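Local coordinates for protein 4-hydroxybutyrate coenzyme A transferase (Shewanella oneidensis, PDB 2OAS) that probably transfers coenzyme A between carboxylic acids such as 4-hydroxybutyrate and acetate, and binds coenzyme A in a pocket of the chain, at residues I111-P121 / A143-M154; G28-A39 / L50-L61. All coordinates share one frame; numbering follows the deposited sequence.

Interaction 1 of 2, residues I111-P121 / A143-M154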
loop_
_atom_site.group_PDB
_atom_site.type_symbol
_atom_site.label_atom_id
_atom_site.label_comp_id
_atom_site.label_asym_id
_atom_site.label_seq_id
_atom_site.Cartn_x
_atom_site.Cartn_y
_atom_site.Cartn_z
ATOM N N ILE A 111 25.910 3.751 6.506
ATOM C CA ILE A 111 26.135 5.186 6.472
ATOM C C ILE A 111 27.448 5.476 7.184
ATOM O O ILE A 111 27.575 5.231 8.382
ATOM C CB ILE A 111 25.011 5.946 7.184
ATOM C CG1 ILE A 111 23.692 5.717 6.444
ATOM C CG2 ILE A 111 25.373 7.407 7.299
ATOM C CD1 ILE A 111 22.508 6.414 7.039
ATOM N N ASP A 112 28.434 5.995 6.454
ATOM C CA ASP A 112 29.729 6.293 7.065
ATOM C C ASP A 112 29.699 7.588 7.855
ATOM O O ASP A 112 30.321 7.697 8.902
ATOM C CB ASP A 112 30.835 6.346 6.006
ATOM C CG ASP A 112 31.037 5.004 5.290
ATOM O OD1 ASP A 112 31.130 3.962 5.971
ATOM O OD2 ASP A 112 31.110 4.997 4.031
ATOM N N THR A 113 28.977 8.576 7.354
ATOM C CA THR A 113 28.886 9.838 8.073
ATOM C C THR A 113 27.605 10.592 7.752
ATOM O O THR A 113 27.135 10.606 6.611
ATOM C CB THR A 113 30.120 10.758 7.793
ATOM O OG1 THR A 113 29.684 11.985 7.228
ATOM C CG2 THR A 113 31.106 10.089 6.865
ATOM N N ALA A 114 27.041 11.223 8.776
ATOM C CA ALA A 114 25.812 11.996 8.628
ATOM C C ALA A 114 26.082 13.480 8.823
ATOM O O ALA A 114 26.648 13.886 9.840
ATOM C CB ALA A 114 24.783 11.535 9.639
ATOM N N ILE A 115 25.678 14.287 7.849
ATOM C CA ILE A 115 25.857 15.722 7.944
ATOM C C ILE A 115 24.556 16.276 8.502
ATOM O O ILE A 115 23.483 16.061 7.930
ATOM C CB ILE A 115 26.079 16.378 6.565
ATOM C CG1 ILE A 115 27.085 15.569 5.737
ATOM C CG2 ILE A 115 26.546 17.811 6.767
ATOM C CD1 ILE A 115 28.434 15.398 6.391
ATOM N N ILE A 116 24.636 17.001 9.610
ATOM C CA ILE A 116 23.415 17.525 10.188
ATOM C C ILE A 116 23.529 18.950 10.698
ATOM O O ILE A 116 24.620 19.467 10.883
ATOM C CB ILE A 116 22.938 16.617 11.338
ATOM C CG1 ILE A 116 23.957 16.619 12.471
ATOM C CG2 ILE A 116 22.799 15.201 10.845
ATOM C CD1 ILE A 116 23.541 15.766 13.644
ATOM N N GLN A 117 22.382 19.581 10.908
ATOM C CA GLN A 117 22.320 20.943 11.415
ATOM C C GLN A 117 21.519 20.924 12.718
ATOM O O GLN A 117 20.344 20.537 12.714
ATOM C CB GLN A 117 21.614 21.845 10.420
ATOM C CG GLN A 117 21.681 23.302 10.814
ATOM C CD GLN A 117 21.070 24.214 9.795
ATOM O OE1 GLN A 117 21.171 25.429 9.897
ATOM N NE2 GLN A 117 20.429 23.629 8.789
ATOM N N VAL A 118 22.132 21.346 13.823
ATOM C CA VAL A 118 21.437 21.353 15.118
ATOM C C VAL A 118 21.474 22.670 15.870
ATOM O O VAL A 118 22.241 23.582 15.548
ATOM C CB VAL A 118 22.002 20.295 16.089
ATOM C CG1 VAL A 118 21.896 18.893 15.501
ATOM C CG2 VAL A 118 23.448 20.631 16.422
ATOM N N SER A 119 20.641 22.764 16.897
ATOM C CA SER A 119 20.614 23.960 17.725
ATOM C C SER A 119 21.792 23.823 18.666
ATOM O O SER A 119 22.267 22.723 18.911
ATOM C CB SER A 119 19.318 24.046 18.514
ATOM O OG SER A 119 19.073 22.827 19.178
ATOM N N PRO A 120 22.299 24.942 19.179
ATOM C CA PRO A 120 23.436 24.864 20.089
ATOM C C PRO A 120 23.156 23.984 21.299
ATOM O O PRO A 120 22.021 23.855 21.749
ATOM C CB PRO A 120 23.677 26.323 20.459
ATOM C CG PRO A 120 22.313 26.913 20.382
ATOM C CD PRO A 120 21.787 26.321 19.104
ATOM N N PRO A 121 24.194 23.345 21.828
ATOM C CA PRO A 121 24.030 22.480 22.996
ATOM C C PRO A 121 23.587 23.265 24.222
ATOM O O PRO A 121 23.951 24.431 24.380
ATOM C CB PRO A 121 25.426 21.895 23.173
ATOM C CG PRO A 121 26.312 23.025 22.695
ATOM C CD PRO A 121 25.608 23.408 21.414
ATOM N N ALA A 143 25.191 5.922 11.795
ATOM C CA ALA A 143 26.306 6.574 11.145
ATOM C C ALA A 143 27.656 6.285 11.805
ATOM O O ALA A 143 27.779 6.314 13.031
ATOM C CB ALA A 143 26.068 8.062 11.099
ATOM N N GLY A 144 28.672 6.019 10.985
ATOM C CA GLY A 144 30.002 5.770 11.512
ATOM C C GLY A 144 30.499 6.973 12.309
ATOM O O GLY A 144 31.063 6.821 13.393
ATOM N N LYS A 145 30.299 8.173 11.763
ATOM C CA LYS A 145 30.692 9.409 12.431
ATOM C C LYS A 145 29.685 10.505 12.086
ATOM O O LYS A 145 28.999 10.412 11.073
ATOM C CB LYS A 145 32.093 9.842 12.007
ATOM C CG LYS A 145 32.256 10.164 10.528
ATOM C CD LYS A 145 33.653 10.729 10.281
ATOM C CE LYS A 145 33.907 11.017 8.815
ATOM N NZ LYS A 145 33.986 9.774 8.009
ATOM N N ILE A 146 29.582 11.532 12.925
ATOM C CA ILE A 146 28.642 12.615 12.652
ATOM C C ILE A 146 29.329 13.980 12.581
ATOM O O ILE A 146 30.169 14.300 13.411
ATOM C CB ILE A 146 27.526 12.673 13.723
ATOM C CG1 ILE A 146 26.695 11.389 13.678
ATOM C CG2 ILE A 146 26.621 13.864 13.478
ATOM C CD1 ILE A 146 25.775 11.226 14.863
ATOM N N ILE A 147 28.979 14.762 11.563
ATOM C CA ILE A 147 29.529 16.101 11.375
ATOM C C ILE A 147 28.339 17.056 11.501
ATOM O O ILE A 147 27.467 17.095 10.643
ATOM C CB ILE A 147 30.198 16.222 10.003
ATOM C CG1 ILE A 147 31.452 15.339 9.987
ATOM C CG2 ILE A 147 30.560 17.683 9.702
ATOM C CD1 ILE A 147 32.124 15.260 8.633
ATOM N N ALA A 148 28.311 17.807 12.589
ATOM C CA ALA A 148 27.220 18.709 12.882
ATOM C C ALA A 148 27.525 20.181 12.711
ATOM O O ALA A 148 28.623 20.657 12.989
ATOM C CB ALA A 148 26.727 18.474 14.322
ATOM N N HIS A 149 26.519 20.908 12.272
ATOM C CA HIS A 149 26.676 22.316 12.094
ATOM C C HIS A 149 25.793 22.953 13.146
ATOM O O HIS A 149 24.578 22.786 13.126
ATOM C CB HIS A 149 26.254 22.700 10.674
ATOM C CG HIS A 149 25.797 24.110 10.550
ATOM N ND1 HIS A 149 26.495 25.163 11.095
ATOM C CD2 HIS A 149 24.683 24.638 9.991
ATOM C CE1 HIS A 149 25.828 26.285 10.883
ATOM N NE2 HIS A 149 24.725 25.994 10.215
ATOM N N ILE A 150 26.408 23.646 14.092
ATOM C CA ILE A 150 25.655 24.295 15.150
ATOM C C ILE A 150 25.153 25.657 14.703
ATOM O O ILE A 150 25.938 26.574 14.434
ATOM C CB ILE A 150 26.498 24.458 16.408
ATOM C CG1 ILE A 150 26.941 23.077 16.899
ATOM C CG2 ILE A 150 25.691 25.219 17.464
ATOM C CD1 ILE A 150 27.829 23.106 18.117
ATOM N N ASN A 151 23.834 25.786 14.641
ATOM C CA ASN A 151 23.211 27.021 14.198
ATOM C C ASN A 151 22.246 27.569 15.210
ATOM O O ASN A 151 21.214 26.966 15.466
ATOM C CB ASN A 151 22.471 26.775 12.888
ATOM C CG ASN A 151 21.799 28.017 12.359
ATOM O OD1 ASN A 151 21.957 29.111 12.908
ATOM N ND2 ASN A 151 21.050 27.855 11.277
ATOM N N PRO A 152 22.574 28.717 15.807
ATOM C CA PRO A 152 21.732 29.374 16.806
ATOM C C PRO A 152 20.330 29.678 16.275
ATOM O O PRO A 152 19.426 29.984 17.047
ATOM C CB PRO A 152 22.496 30.647 17.120
ATOM C CG PRO A 152 23.909 30.221 16.998
ATOM C CD PRO A 152 23.890 29.375 15.734
ATOM N N GLN A 153 20.156 29.601 14.958
ATOM C CA GLN A 153 18.869 29.880 14.343
ATOM C C GLN A 153 18.001 28.626 14.350
ATOM O O GLN A 153 16.779 28.708 14.258
ATOM C CB GLN A 153 19.063 30.379 12.907
ATOM C CG GLN A 153 19.960 31.598 12.800
ATOM C CD GLN A 153 19.472 32.760 13.665
ATOM O OE1 GLN A 153 20.284 33.497 14.256
ATOM N NE2 GLN A 153 18.136 32.936 13.742
HETATM N N MSE A 154 18.620 27.460 14.468
HETATM C CA MSE A 154 17.838 26.238 14.484
HETATM C C MSE A 154 17.015 26.185 15.764
HETATM O O MSE A 154 17.559 26.226 16.871
HETATM C CB MSE A 154 18.745 25.006 14.404
HETATM C CG MSE A 154 17.998 23.689 14.220
HETATM SE SE MSE A 154 16.889 23.633 12.619
HETATM C CE MSE A 154 18.093 22.804 11.351
#
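Gln117 reaches across to His149, Asn151 and Met154 at the C-terminal end of two neighbouring parallel strands, 113-118 and 145-150, in the eight-stranded parallel sheet of the N-terminal alpha/beta domain. The strands are in register from Thr113 beside Lys145 to Val118 beside Ile150, and the backbone ladder is that of a parallel pair: Ala114 and Ile116 each give an N-H to one residue of the partner strand and offer their carbonyl to another. With CG anti to the backbone N (chi1 -172°) and an extended chain beyond it, the Gln117 side chain runs alongside that of His149, CG lying 3.4 Å from His149 CD2 in an oblique approach to the ring. Its amide ends nearly coplanar with that of Asn151, the planes 12° apart. Gln117 NE2 bonds to Ala29 O, consistent with the amide being turned so that OE1 faces Asn151. Met154, a selenomethionine, bends at chi2 and chi3 and brings its CE methyl against the Gln117 side chain, 3.6 Å from CD, while its CB packs beside the backbone of Val118. On the other face of the sheet, the apolar side chains pack together: Ile116 CD1 lies 3.6 Å from Ile146 CG2, and Ile116 CG1 rests on Ala148 CB, with helix 136-142 packed over Ile116 and Ile146. Ile150, paired with Val118 in the last bridge, sets CG2 against Pro120 CA at 3.5 Å, just past the end of strand 113-118. Segment 143-154 turns away in a type I turn from Asn151 to Met154, inside which Asn151 OD1 accepts Gln153 N in an Asx turn. The other end of that same amide faces the sheet: Asn151 ND2 donates to Gln117 OE1 over 2.8 Å, nearly straight at 165°.

Interaction 2 of 2, residues G28-A39 / L50-L61; sequences GATPKVLLDALA and LLQLHTEGAESL
Leu35 and Leu61 form the apolar centre of this contact, which joins helix 32-41 of the beta-alpha-beta unit (strand 21-24, helix 32-41, strand 48-52) mainly to the loop that follows strand 48-52. The two leucines cross at about a right angle, and Leu61 CD1 sits 3.4 Å from Leu35 CD2. Ala58 CB touches Leu35 CD1, Leu50 CD1 approaches from the strand, and Leu61 CD2 reaches Ala39 CA on the next turn of the helix. Hydrogen bonds flank this patch. Just before the helix, Thr30 OG1 accepts both Glu56 N, at 3.1 Å, and Thr55 OG1, and it is also bonded to Met27 O. Its chi1 of -62° places OG1 beside the backbone N and sets CG2 anti to that N, close to Thr55 OG1 and Glu56 O. Farther along, Ser60 OG donates to Asp36 OD1 over 2.7 Å, approaching on the anti side of the carboxylate. The one ionic pair lies within the helix: Lys32 NZ meets Asp36 OD2 on its syn side at 2.6 Å, and the lysine's aliphatic chain passes Gly57 O. With a different partner on each oxygen, Asp36 is restrained in its rotation, and the lysine and serine together probably favour its charged form.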
loop_
_atom_site.group_PDB
_atom_site.type_symbol
_atom_site.label_atom_id
_atom_site.label_comp_id
_atom_site.label_asym_id
_atom_site.label_seq_id
_atom_site.Cartn_x
_atom_site.Cartn_y
_atom_site.Cartn_z
ATOM N N GLY A 28 14.035 21.560 5.485
ATOM C CA GLY A 28 14.485 22.849 5.974
ATOM C C GLY A 28 15.768 22.787 6.776
ATOM O O GLY A 28 16.376 23.820 7.050
ATOM N N ALA A 29 16.197 21.587 7.142
ATOM C CA ALA A 29 17.418 21.430 7.939
ATOM C C ALA A 29 18.671 21.151 7.124
ATOM O O ALA A 29 19.759 21.058 7.691
ATOM C CB ALA A 29 17.224 20.317 8.978
ATOM N N THR A 30 18.518 21.023 5.806
ATOM C CA THR A 30 19.651 20.768 4.921
ATOM C C THR A 30 20.823 21.645 5.357
ATOM O O THR A 30 20.725 22.855 5.392
ATOM C CB THR A 30 19.270 21.057 3.446
ATOM O OG1 THR A 30 18.214 20.180 3.061
ATOM C CG2 THR A 30 20.455 20.846 2.517
ATOM N N PRO A 31 21.943 21.018 5.724
ATOM C CA PRO A 31 23.141 21.725 6.177
ATOM C C PRO A 31 23.873 22.435 5.057
ATOM O O PRO A 31 24.993 22.063 4.706
ATOM C CB PRO A 31 23.992 20.610 6.794
ATOM C CG PRO A 31 23.009 19.520 7.112
ATOM C CD PRO A 31 22.104 19.559 5.906
ATOM N N LYS A 32 23.241 23.465 4.512
ATOM C CA LYS A 32 23.822 24.245 3.424
ATOM C C LYS A 32 25.254 24.711 3.717
ATOM O O LYS A 32 26.137 24.604 2.865
ATOM C CB LYS A 32 22.937 25.462 3.138
ATOM C CG LYS A 32 23.335 26.227 1.879
ATOM C CD LYS A 32 22.482 27.471 1.674
ATOM C CE LYS A 32 22.924 28.207 0.426
ATOM N NZ LYS A 32 24.385 28.482 0.481
ATOM N N VAL A 33 25.475 25.230 4.919
ATOM C CA VAL A 33 26.789 25.719 5.308
ATOM C C VAL A 33 27.849 24.644 5.149
ATOM O O VAL A 33 28.957 24.910 4.686
ATOM C CB VAL A 33 26.806 26.182 6.780
ATOM C CG1 VAL A 33 28.186 26.684 7.150
ATOM C CG2 VAL A 33 25.789 27.268 6.996
ATOM N N LEU A 34 27.508 23.425 5.536
ATOM C CA LEU A 34 28.433 22.306 5.444
ATOM C C LEU A 34 28.463 21.734 4.043
ATOM O O LEU A 34 29.521 21.380 3.546
ATOM C CB LEU A 34 28.031 21.216 6.439
ATOM C CG LEU A 34 28.900 20.999 7.686
ATOM C CD1 LEU A 34 29.419 22.316 8.226
ATOM C CD2 LEU A 34 28.078 20.246 8.760
ATOM N N LEU A 35 27.307 21.646 3.404
ATOM C CA LEU A 35 27.246 21.086 2.068
ATOM C C LEU A 35 27.994 21.967 1.062
ATOM O O LEU A 35 28.531 21.459 0.087
ATOM C CB LEU A 35 25.778 20.859 1.646
ATOM C CG LEU A 35 24.964 19.726 2.322
ATOM C CD1 LEU A 35 23.559 19.731 1.780
ATOM C CD2 LEU A 35 25.595 18.358 2.101
ATOM N N ASP A 36 28.050 23.276 1.298
ATOM C CA ASP A 36 28.783 24.148 0.377
ATOM C C ASP A 36 30.268 23.899 0.548
ATOM O O ASP A 36 31.023 23.971 -0.415
ATOM C CB ASP A 36 28.474 25.631 0.618
ATOM C CG ASP A 36 27.111 26.043 0.058
ATOM O OD1 ASP A 36 26.478 25.228 -0.648
ATOM O OD2 ASP A 36 26.678 27.185 0.317
ATOM N N ALA A 37 30.695 23.588 1.765
ATOM C CA ALA A 37 32.111 23.328 1.973
ATOM C C ALA A 37 32.479 21.987 1.325
ATOM O O ALA A 37 33.604 21.793 0.868
ATOM C CB ALA A 37 32.433 23.303 3.455
ATOM N N LEU A 38 31.518 21.076 1.282
ATOM C CA LEU A 38 31.732 19.761 0.694
ATOM C C LEU A 38 31.752 19.890 -0.823
ATOM O O LEU A 38 32.285 19.033 -1.524
ATOM C CB LEU A 38 30.612 18.809 1.122
ATOM C CG LEU A 38 30.617 17.384 0.590
ATOM C CD1 LEU A 38 31.886 16.671 1.040
ATOM C CD2 LEU A 38 29.384 16.650 1.068
ATOM N N ALA A 39 31.169 20.974 -1.323
ATOM C CA ALA A 39 31.121 21.229 -2.764
ATOM C C ALA A 39 32.539 21.399 -3.269
ATOM O O ALA A 39 32.814 21.208 -4.452
ATOM C CB ALA A 39 30.301 22.487 -3.054
ATOM N N LEU A 50 25.866 10.221 -1.737
ATOM C CA LEU A 50 25.124 11.024 -0.780
ATOM C C LEU A 50 23.647 10.669 -0.778
ATOM O O LEU A 50 22.913 11.021 -1.709
ATOM C CB LEU A 50 25.308 12.506 -1.104
ATOM C CG LEU A 50 24.736 13.553 -0.151
ATOM C CD1 LEU A 50 25.395 14.870 -0.431
ATOM C CD2 LEU A 50 23.237 13.679 -0.325
ATOM N N LEU A 51 23.224 9.974 0.282
ATOM C CA LEU A 51 21.828 9.562 0.466
ATOM C C LEU A 51 21.062 10.777 0.972
ATOM O O LEU A 51 21.593 11.574 1.747
ATOM C CB LEU A 51 21.740 8.419 1.485
ATOM C CG LEU A 51 22.217 7.024 1.064
ATOM C CD1 LEU A 51 22.304 6.085 2.267
ATOM C CD2 LEU A 51 21.245 6.478 0.049
ATOM N N GLN A 52 19.813 10.918 0.551
ATOM C CA GLN A 52 19.030 12.083 0.957
ATOM C C GLN A 52 17.541 11.968 0.653
ATOM O O GLN A 52 17.065 11.002 0.053
ATOM C CB GLN A 52 19.563 13.323 0.223
ATOM C CG GLN A 52 19.061 13.422 -1.225
ATOM C CD GLN A 52 19.938 14.288 -2.137
ATOM O OE1 GLN A 52 21.080 13.933 -2.433
ATOM N NE2 GLN A 52 19.400 15.418 -2.583
ATOM N N LEU A 53 16.818 12.988 1.076
ATOM C CA LEU A 53 15.390 13.091 0.832
ATOM C C LEU A 53 15.302 14.430 0.106
ATOM O O LEU A 53 16.255 14.838 -0.562
ATOM C CB LEU A 53 14.628 13.131 2.160
ATOM C CG LEU A 53 14.101 11.823 2.784
ATOM C CD1 LEU A 53 15.047 10.664 2.578
ATOM C CD2 LEU A 53 13.870 12.053 4.258
ATOM N N HIS A 54 14.178 15.118 0.243
ATOM C CA HIS A 54 14.015 16.408 -0.398
ATOM C C HIS A 54 15.014 17.365 0.267
ATOM O O HIS A 54 15.061 17.477 1.497
ATOM C CB HIS A 54 12.566 16.897 -0.218
ATOM C CG HIS A 54 12.245 18.141 -0.986
ATOM N ND1 HIS A 54 12.764 19.375 -0.654
ATOM C CD2 HIS A 54 11.499 18.335 -2.099
ATOM C CE1 HIS A 54 12.357 20.273 -1.532
ATOM N NE2 HIS A 54 11.589 19.668 -2.421
ATOM N N THR A 55 15.830 18.042 -0.533
ATOM C CA THR A 55 16.814 18.961 0.026
ATOM C C THR A 55 16.528 20.406 -0.371
ATOM O O THR A 55 15.837 20.662 -1.356
ATOM C CB THR A 55 18.235 18.583 -0.420
ATOM O OG1 THR A 55 19.167 19.452 0.224
ATOM C CG2 THR A 55 18.386 18.740 -1.939
ATOM N N GLU A 56 17.055 21.353 0.397
ATOM C CA GLU A 56 16.833 22.767 0.106
ATOM C C GLU A 56 18.139 23.551 0.099
ATOM O O GLU A 56 18.934 23.431 1.024
ATOM C CB GLU A 56 15.899 23.367 1.154
ATOM C CG GLU A 56 14.522 22.711 1.243
ATOM C CD GLU A 56 13.448 23.473 0.478
ATOM O OE1 GLU A 56 12.317 22.946 0.355
ATOM O OE2 GLU A 56 13.732 24.598 0.011
ATOM N N GLY A 57 18.354 24.352 -0.941
ATOM C CA GLY A 57 19.563 25.153 -1.025
ATOM C C GLY A 57 20.869 24.389 -1.180
ATOM O O GLY A 57 21.920 24.881 -0.784
ATOM N N ALA A 58 20.816 23.195 -1.756
ATOM C CA ALA A 58 22.027 22.402 -1.950
ATOM C C ALA A 58 22.376 22.268 -3.432
ATOM O O ALA A 58 22.987 21.278 -3.843
ATOM C CB ALA A 58 21.853 21.021 -1.327
ATOM N N GLU A 59 21.996 23.266 -4.230
ATOM C CA GLU A 59 22.286 23.206 -5.661
ATOM C C GLU A 59 23.762 23.311 -5.992
ATOM O O GLU A 59 24.154 23.091 -7.141
ATOM C CB GLU A 59 21.513 24.270 -6.444
ATOM C CG GLU A 59 21.429 25.627 -5.802
ATOM C CD GLU A 59 20.398 25.663 -4.690
ATOM O OE1 GLU A 59 19.244 25.262 -4.946
ATOM O OE2 GLU A 59 20.739 26.093 -3.568
ATOM N N SER A 60 24.586 23.637 -4.998
ATOM C CA SER A 60 26.021 23.733 -5.241
ATOM C C SER A 60 26.601 22.322 -5.428
ATOM O O SER A 60 27.608 22.141 -6.113
ATOM C CB SER A 60 26.728 24.446 -4.078
ATOM O OG SER A 60 26.674 23.688 -2.886
ATOM N N LEU A 61 25.952 21.330 -4.827
ATOM C CA LEU A 61 26.392 19.952 -4.933
ATOM C C LEU A 61 25.911 19.289 -6.218
ATOM O O LEU A 61 26.193 18.118 -6.458
ATOM C CB LEU A 61 25.903 19.141 -3.742
ATOM C CG LEU A 61 26.604 19.413 -2.416
ATOM C CD1 LEU A 61 25.950 18.572 -1.320
ATOM C CD2 LEU A 61 28.075 19.075 -2.538
#

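In the fold
Both contacts belong to the same parallel sheet of the N-terminal domain, their centres about 12 Å apart. Interaction 2 closes before interaction 1 opens along the chain. Across the sheet the strands run 145-150, 113-118, 21-24, 48-52, so the chain lays down strand 21-24 first, 48-52 on one side of it, and 113-118 later on the other. Although that strand separates their nearest strands, the contacts themselves touch: Leu34 of helix 32-41 packs on Ile115, and just before the helix Ala29 meets both Gln117 and Met154. Interaction 1 lies away from the coenzyme A site, whereas interaction 2 extends toward it, the His54 side chain being about 7 Å from bound coenzyme A.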